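Local coordinates for lantibiotic dehydratase (Microbispora corallina, PDB 5EHK), which probably dehydrates serine and threonine residues of the precursor peptide of the lantibiotic NAI-107, using glutamyl-tRNA to glutamylate them before glutamate is eliminated, at residues Thr923-Ala926 / Phe927-Ser931; Ala1015-Gln1018 / Lys1019-Pro1023; Asp1033-Gly1036 / Cys1037-Leu1040. All coordinates share one frame; numbering follows the deposited sequence.

How the contacts relate
All three contacts are helical turns in the C-terminal part of the chain, met in sequence order without touching. Contact 1 is the buried one: turns near the start of helix 920-942, with methyl-to-ring packing inside and carboxylates held by arginines of neighbouring elements. Contacts 2 and 3 are only partly buried and sit at helix ends, contact 2 where helix 1014-1020 runs out and contact 3 where helix 1034-1042 begins. Their centres are 14 Å apart, against 26 and 22 Å from contact 1, and both rest on helices 950-965 and 1028-1032. Helical backbone bonds run through all three; contact 2 adds indole-aliphatic packing, contact 3 the Asp1033 cap.

Contact 1 (Thr923-Ala926 / Phe927-Ser931); sequences TETA and FQHDS
Thr923 keeps CG2 anti to its backbone N (chi1 -56° for OG1), while Phe927 swings CG beside its own N (chi1 -71°), so methyl and ring lie side by side one helical turn apart. The methyl sits over one ring face, offset toward the rim: Thr923 CG2 is 3.6 Å from Phe927 CZ and 3.9 Å from the ring centroid, a CH-pi contact. Thr923 O lies over a ring face too, near Phe927 CG, and accepts from Phe927 N at 3.0 Å in an almost straight bond. On another side of the helix Thr925 and His929 also lie side by side, Thr925 CG2 meeting His929 CD2 at 3.3 Å, but Thr925 O lies at the imidazole edge, close to its plane, while accepting from His929 N at 2.9 Å. Phe927 O is gripped by two donors, Ser931 N and Ser931 OG, arriving from opposite faces of its carbonyl plane. Asp930 turns its carboxylate away from this turn, to Arg1046, Thr1081 and Arg1084, and Glu924 bonds Arg870 and Tyr911. This turn of helix 920-942 is thus enclosed by strand 853-861 and helices 1044-1059 and 1068-1085, with Phe855 and Tyr914 meeting the Phe927 ring edge-to-face.

Contact 2 (Ala1015-Gln1018 / Lys1019-Pro1023); sequences ARWQ and KLIDP
Trp1017 packs its six-membered ring against Leu1020 and Ile1021, and this is the dense half of the contact. Leu1020 runs alongside the indole and points the same way, its CD2 3.6 Å from Trp1017 CZ3; CG anti to the backbone N (chi1 -172°) carries it there. Ile1021 instead crosses the tryptophan at a slant and brings CD1 to 3.8 Å from Trp1017 CE3. Both methyls approach obliquely, and they touch the adjacent atoms CZ3 and CE3 of the six-membered ring. Beneath them the backbone closes the turn: Ile1021 N donates to Trp1017 O at 2.9 Å, and Leu1020 N to Arg1016 O at 3.0 Å, in the carbonyl plane. Lys1019 N adds a weak bond to Arg1016 O. Ile1021 is the first residue to leave helical geometry, so its bond to Trp1017 O belongs to the last turn of the helix.

The other half is loose and faces solvent. Lys1019 bends at its third torsion (59°), lays CG and CD along Ala1015 O, and sends its amine away from the turn. Arg1016, exposed, is extended as far as CD, which lies over the centre of the Trp1017 ring system, 4.1 Å above the plane; the chain then bends at its third torsion.

Beyond the helix end Asp1022 OD1 accepts from Gly1025 N; within the last turn Gln1018 O accepts from Asn1107. The dense half faces inward: Trp1017 and Ile1021 bear on helices 950-965 and 1090-1109, and Leu1020 meets Leu1029 and Leu1030 of helix 1028-1032.

Contact 3 (Asp1033-Gly1036 / Cys1037-Leu1040); sequences DEDG and CQVL
Val1039 sets CG2 against Asp1035 O, and Cys1037 its SG near Asp1033 O, so both meet carbonyls of the preceding turn, but with differently placed branches. In Val1039 it is CG2, beside the backbone N because CG1 is anti to it (chi1 171°), that comes to 3.3 Å from Asp1035 O. In Cys1037 the sulfur itself lies on the N side of its residue, with SG 3.6 Å from Asp1033 O. Gln1038 extends straight beyond CG and runs toward Asp1035; Asp1035 OD1 and Gln1038 OE1 are 4.2 Å apart, two acceptors side by side with no bond between them. Leu1040 leans its CG toward Gly1036 O. With no side chain on Gly1036, the middle of the contact is mostly backbone.

The joining force is therefore mainly main-chain bonding. Val1039 N donates to Asp1035 O at 3.1 Å, and Leu1040 N to Gly1036 O at 3.2 Å. Glu1034 O receives Gln1038 N and, weakly, Cys1037 N. In the bond from Cys1037 N to Asp1033 O, 3.3 Å, the donor stands well above the carbonyl plane.

Both aspartates have partners beyond the turn: Asp1033 OD2 forms a salt bridge with Arg947, and Asp1035 OD2 accepts from Arg947 N. Val1039, buried, and Leu1040 touch Ile956 of helix 950-965. Asp1033 also reaches forward with OD1 to Asp1035 N, which meets it from above the carboxylate plane at 3.2 Å, the arrangement of an aspartate N-cap, here opening helix 1034-1042.

Contact 1 (Thr923-Ala926 / Phe927-Ser931)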
loop_
_atom_site.group_PDB
_atom_site.type_symbol
_atom_site.label_atom_id
_atom_site.label_comp_id
_atom_site.label_asym_id
_atom_site.label_seq_id
_atom_site.Cartn_x
_atom_site.Cartn_y
_atom_site.Cartn_z
ATOM N N THR A 923 -16.955 30.438 -20.103
ATOM C CA THR A 923 -16.061 29.592 -19.338
ATOM C C THR A 923 -14.648 29.604 -19.918
ATOM O O THR A 923 -13.688 29.814 -19.185
ATOM C CB THR A 923 -16.583 28.152 -19.229
ATOM O OG1 THR A 923 -17.901 28.160 -18.662
ATOM C CG2 THR A 923 -15.644 27.298 -18.351
ATOM N N GLU A 924 -14.509 29.388 -21.220
ATOM C CA GLU A 924 -13.178 29.381 -21.819
ATOM C C GLU A 924 -12.483 30.701 -21.571
ATOM O O GLU A 924 -11.287 30.767 -21.292
ATOM C CB GLU A 924 -13.236 29.094 -23.319
ATOM C CG GLU A 924 -13.759 27.694 -23.652
ATOM C CD GLU A 924 -12.836 26.586 -23.183
ATOM O OE1 GLU A 924 -11.618 26.827 -23.138
ATOM O OE2 GLU A 924 -13.316 25.471 -22.865
ATOM N N THR A 925 -13.248 31.766 -21.652
ATOM C CA THR A 925 -12.667 33.079 -21.471
ATOM C C THR A 925 -12.197 33.315 -20.050
ATOM O O THR A 925 -11.058 33.770 -19.827
ATOM C CB THR A 925 -13.618 34.156 -21.951
ATOM O OG1 THR A 925 -13.652 34.106 -23.383
ATOM C CG2 THR A 925 -13.136 35.534 -21.543
ATOM N N ALA A 926 -13.050 32.970 -19.094
ATOM C CA ALA A 926 -12.636 33.043 -17.707
ATOM C C ALA A 926 -11.313 32.280 -17.485
ATOM O O ALA A 926 -10.354 32.832 -16.940
ATOM C CB ALA A 926 -13.729 32.527 -16.800
ATOM N N PHE A 927 -11.258 31.035 -17.959
ATOM C CA PHE A 927 -10.059 30.213 -17.848
ATOM C C PHE A 927 -8.855 30.871 -18.515
ATOM O O PHE A 927 -7.777 30.903 -17.933
ATOM C CB PHE A 927 -10.281 28.834 -18.466
ATOM C CG PHE A 927 -11.202 27.954 -17.687
ATOM C CD1 PHE A 927 -11.773 28.387 -16.502
ATOM C CD2 PHE A 927 -11.481 26.676 -18.126
ATOM C CE1 PHE A 927 -12.621 27.565 -15.775
ATOM C CE2 PHE A 927 -12.325 25.860 -17.401
ATOM C CZ PHE A 927 -12.895 26.311 -16.225
ATOM N N GLN A 928 -9.029 31.439 -19.706
ATOM C CA GLN A 928 -7.895 32.102 -20.347
ATOM C C GLN A 928 -7.374 33.285 -19.527
ATOM O O GLN A 928 -6.201 33.334 -19.199
ATOM C CB GLN A 928 -8.223 32.589 -21.764
ATOM C CG GLN A 928 -6.985 33.100 -22.487
ATOM C CD GLN A 928 -7.298 33.665 -23.839
ATOM O OE1 GLN A 928 -7.821 32.977 -24.709
ATOM N NE2 GLN A 928 -6.993 34.939 -24.026
ATOM N N HIS A 929 -8.266 34.201 -19.154
ATOM C CA HIS A 929 -7.871 35.407 -18.440
ATOM C C HIS A 929 -7.392 35.129 -17.023
ATOM O O HIS A 929 -6.496 35.821 -16.536
ATOM C CB HIS A 929 -8.992 36.463 -18.470
ATOM C CG HIS A 929 -9.240 37.026 -19.836
ATOM N ND1 HIS A 929 -8.463 38.020 -20.385
ATOM C CD2 HIS A 929 -10.139 36.689 -20.791
ATOM C CE1 HIS A 929 -8.895 38.304 -21.595
ATOM N NE2 HIS A 929 -9.915 37.508 -21.866
ATOM N N ASP A 930 -7.944 34.102 -16.380
ATOM C CA ASP A 930 -7.452 33.740 -15.056
ATOM C C ASP A 930 -6.063 33.140 -15.139
ATOM O O ASP A 930 -5.252 33.307 -14.223
ATOM C CB ASP A 930 -8.355 32.754 -14.358
ATOM C CG ASP A 930 -8.003 32.602 -12.904
ATOM O OD1 ASP A 930 -8.380 33.487 -12.095
ATOM O OD2 ASP A 930 -7.333 31.607 -12.567
ATOM N N SER A 931 -5.800 32.434 -16.235
ATOM C CA SER A 931 -4.484 31.874 -16.487
ATOM C C SER A 931 -3.477 32.987 -16.665
ATOM O O SER A 931 -2.358 32.914 -16.148
ATOM C CB SER A 931 -4.489 30.943 -17.698
ATOM O OG SER A 931 -4.971 29.661 -17.336
#

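Contact 2 (Ala1015-Gln1018 / Lys1019-Pro1023)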
loop_
_atom_site.group_PDB
_atom_site.type_symbol
_atom_site.label_atom_id
_atom_site.label_comp_id
_atom_site.label_asym_id
_atom_site.label_seq_id
_atom_site.Cartn_x
_atom_site.Cartn_y
_atom_site.Cartn_z
ATOM N N ALA A 1015 -7.985 41.771 12.199
ATOM C CA ALA A 1015 -7.925 43.203 11.937
ATOM C C ALA A 1015 -7.167 43.452 10.641
ATOM O O ALA A 1015 -7.501 44.364 9.889
ATOM C CB ALA A 1015 -7.262 43.925 13.099
ATOM N N ARG A 1016 -6.148 42.633 10.388
ATOM C CA ARG A 1016 -5.333 42.769 9.185
ATOM C C ARG A 1016 -6.146 42.442 7.951
ATOM O O ARG A 1016 -6.421 43.306 7.116
ATOM C CB ARG A 1016 -4.103 41.846 9.244
ATOM C CG ARG A 1016 -3.300 41.798 7.934
ATOM C CD ARG A 1016 -2.054 40.910 8.008
ATOM N NE ARG A 1016 -1.069 41.465 8.933
ATOM C CZ ARG A 1016 -0.322 42.540 8.676
ATOM N NH1 ARG A 1016 -0.443 43.172 7.516
ATOM N NH2 ARG A 1016 0.548 42.985 9.574
ATOM N N TRP A 1017 -6.580 41.191 7.888
ATOM C CA TRP A 1017 -7.233 40.647 6.711
ATOM C C TRP A 1017 -8.465 41.421 6.285
ATOM O O TRP A 1017 -8.751 41.540 5.092
ATOM C CB TRP A 1017 -7.525 39.168 6.932
ATOM C CG TRP A 1017 -6.259 38.413 7.190
ATOM C CD1 TRP A 1017 -5.918 37.760 8.329
ATOM C CD2 TRP A 1017 -5.156 38.251 6.287
ATOM N NE1 TRP A 1017 -4.673 37.195 8.198
ATOM C CE2 TRP A 1017 -4.183 37.480 6.952
ATOM C CE3 TRP A 1017 -4.899 38.681 4.981
ATOM C CZ2 TRP A 1017 -2.971 37.128 6.359
ATOM C CZ3 TRP A 1017 -3.699 38.329 4.392
ATOM C CH2 TRP A 1017 -2.749 37.560 5.082
ATOM N N GLN A 1018 -9.196 41.948 7.255
ATOM C CA GLN A 1018 -10.336 42.788 6.942
ATOM C C GLN A 1018 -9.885 44.043 6.208
ATOM O O GLN A 1018 -10.550 44.509 5.283
ATOM C CB GLN A 1018 -11.056 43.166 8.223
ATOM C CG GLN A 1018 -11.829 42.029 8.833
ATOM C CD GLN A 1018 -12.147 42.288 10.283
ATOM O OE1 GLN A 1018 -12.310 43.437 10.700
ATOM N NE2 GLN A 1018 -12.234 41.219 11.068
ATOM N N LYS A 1019 -8.737 44.574 6.610
ATOM C CA LYS A 1019 -8.227 45.814 6.030
ATOM C C LYS A 1019 -7.647 45.599 4.639
ATOM O O LYS A 1019 -7.766 46.461 3.767
ATOM C CB LYS A 1019 -7.175 46.438 6.954
ATOM C CG LYS A 1019 -7.727 46.999 8.269
ATOM C CD LYS A 1019 -6.588 47.343 9.228
ATOM C CE LYS A 1019 -5.630 48.379 8.638
ATOM N NZ LYS A 1019 -4.540 48.725 9.598
ATOM N N LEU A 1020 -7.023 44.441 4.445
ATOM C CA LEU A 1020 -6.390 44.090 3.172
ATOM C C LEU A 1020 -7.421 43.625 2.133
ATOM O O LEU A 1020 -7.480 44.152 1.021
ATOM C CB LEU A 1020 -5.318 43.015 3.387
ATOM C CG LEU A 1020 -4.405 42.638 2.223
ATOM C CD1 LEU A 1020 -3.521 43.799 1.884
ATOM C CD2 LEU A 1020 -3.569 41.420 2.557
ATOM N N ILE A 1021 -8.225 42.635 2.499
ATOM C CA ILE A 1021 -9.150 42.023 1.561
ATOM C C ILE A 1021 -10.525 42.656 1.681
ATOM O O ILE A 1021 -11.392 42.133 2.374
ATOM C CB ILE A 1021 -9.232 40.495 1.788
ATOM C CG1 ILE A 1021 -7.829 39.880 1.783
ATOM C CG2 ILE A 1021 -10.098 39.823 0.731
ATOM C CD1 ILE A 1021 -7.774 38.538 2.441
ATOM N N ASP A 1022 -10.718 43.770 0.975
ATOM C CA ASP A 1022 -11.939 44.583 1.080
ATOM C C ASP A 1022 -12.471 45.028 -0.288
ATOM O O ASP A 1022 -12.388 46.210 -0.659
ATOM C CB ASP A 1022 -11.674 45.803 1.980
ATOM C CG ASP A 1022 -12.924 46.653 2.234
ATOM O OD1 ASP A 1022 -14.064 46.183 1.971
ATOM O OD2 ASP A 1022 -12.744 47.806 2.701
ATOM N N PRO A 1023 -13.028 44.076 -1.041
ATOM C CA PRO A 1023 -13.529 44.396 -2.374
ATOM C C PRO A 1023 -14.731 45.314 -2.274
ATOM O O PRO A 1023 -14.807 46.286 -3.020
ATOM C CB PRO A 1023 -13.942 43.029 -2.942
ATOM C CG PRO A 1023 -13.381 42.005 -1.974
ATOM C CD PRO A 1023 -13.310 42.684 -0.659
#

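Contact 3 (Asp1033-Gly1036 / Cys1037-Leu1040)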
loop_
_atom_site.group_PDB
_atom_site.type_symbol
_atom_site.label_atom_id
_atom_site.label_comp_id
_atom_site.label_asym_id
_atom_site.label_seq_id
_atom_site.Cartn_x
_atom_site.Cartn_y
_atom_site.Cartn_z
ATOM N N ASP A 1033 -0.687 50.950 -1.619
ATOM C CA ASP A 1033 0.552 50.286 -2.007
ATOM C C ASP A 1033 0.762 50.341 -3.522
ATOM O O ASP A 1033 -0.199 50.262 -4.281
ATOM C CB ASP A 1033 0.424 48.834 -1.570
ATOM C CG ASP A 1033 1.742 48.200 -1.248
ATOM O OD1 ASP A 1033 2.781 48.652 -1.777
ATOM O OD2 ASP A 1033 1.728 47.237 -0.453
ATOM N N GLU A 1034 2.007 50.501 -3.967
ATOM C CA GLU A 1034 2.313 50.399 -5.396
ATOM C C GLU A 1034 2.176 48.937 -5.810
ATOM O O GLU A 1034 1.620 48.623 -6.863
ATOM C CB GLU A 1034 3.703 50.945 -5.732
ATOM C CG GLU A 1034 4.029 50.920 -7.222
ATOM C CD GLU A 1034 5.351 51.619 -7.564
ATOM O OE1 GLU A 1034 6.017 52.138 -6.638
ATOM O OE2 GLU A 1034 5.725 51.651 -8.764
ATOM N N ASP A 1035 2.687 48.045 -4.966
ATOM C CA ASP A 1035 2.545 46.617 -5.191
ATOM C C ASP A 1035 1.072 46.204 -5.228
ATOM O O ASP A 1035 0.678 45.379 -6.055
ATOM C CB ASP A 1035 3.279 45.822 -4.111
ATOM C CG ASP A 1035 4.791 45.869 -4.273
ATOM O OD1 ASP A 1035 5.286 46.622 -5.143
ATOM O OD2 ASP A 1035 5.482 45.133 -3.537
ATOM N N GLY A 1036 0.265 46.779 -4.338
ATOM C CA GLY A 1036 -1.145 46.439 -4.258
ATOM C C GLY A 1036 -1.906 46.813 -5.514
ATOM O O GLY A 1036 -2.864 46.135 -5.914
ATOM N N CYS A 1037 -1.486 47.912 -6.129
ATOM C CA CYS A 1037 -2.070 48.361 -7.382
ATOM C C CYS A 1037 -1.761 47.379 -8.499
ATOM O O CYS A 1037 -2.634 47.035 -9.294
ATOM C CB CYS A 1037 -1.560 49.760 -7.735
ATOM S SG CYS A 1037 -2.485 51.046 -6.897
ATOM N N GLN A 1038 -0.509 46.925 -8.549
ATOM C CA GLN A 1038 -0.081 46.012 -9.588
ATOM C C GLN A 1038 -0.804 44.677 -9.465
ATOM O O GLN A 1038 -0.980 43.949 -10.446
ATOM C CB GLN A 1038 1.432 45.820 -9.587
ATOM C CG GLN A 1038 2.223 46.912 -10.282
ATOM C CD GLN A 1038 3.729 46.621 -10.293
ATOM O OE1 GLN A 1038 4.344 46.342 -9.254
ATOM N NE2 GLN A 1038 4.317 46.652 -11.479
ATOM N N VAL A 1039 -1.217 44.357 -8.250
ATOM C CA VAL A 1039 -1.998 43.164 -8.033
ATOM C C VAL A 1039 -3.352 43.329 -8.679
ATOM O O VAL A 1039 -3.792 42.466 -9.442
ATOM C CB VAL A 1039 -2.164 42.880 -6.553
ATOM C CG1 VAL A 1039 -3.147 41.770 -6.354
ATOM C CG2 VAL A 1039 -0.821 42.486 -5.959
ATOM N N LEU A 1040 -4.001 44.457 -8.417
ATOM C CA LEU A 1040 -5.346 44.670 -8.955
ATOM C C LEU A 1040 -5.385 44.836 -10.479
ATOM O O LEU A 1040 -6.335 44.384 -11.119
ATOM C CB LEU A 1040 -6.049 45.836 -8.256
ATOM C CG LEU A 1040 -6.397 45.645 -6.776
ATOM C CD1 LEU A 1040 -7.316 46.764 -6.307
ATOM C CD2 LEU A 1040 -7.029 44.300 -6.509
#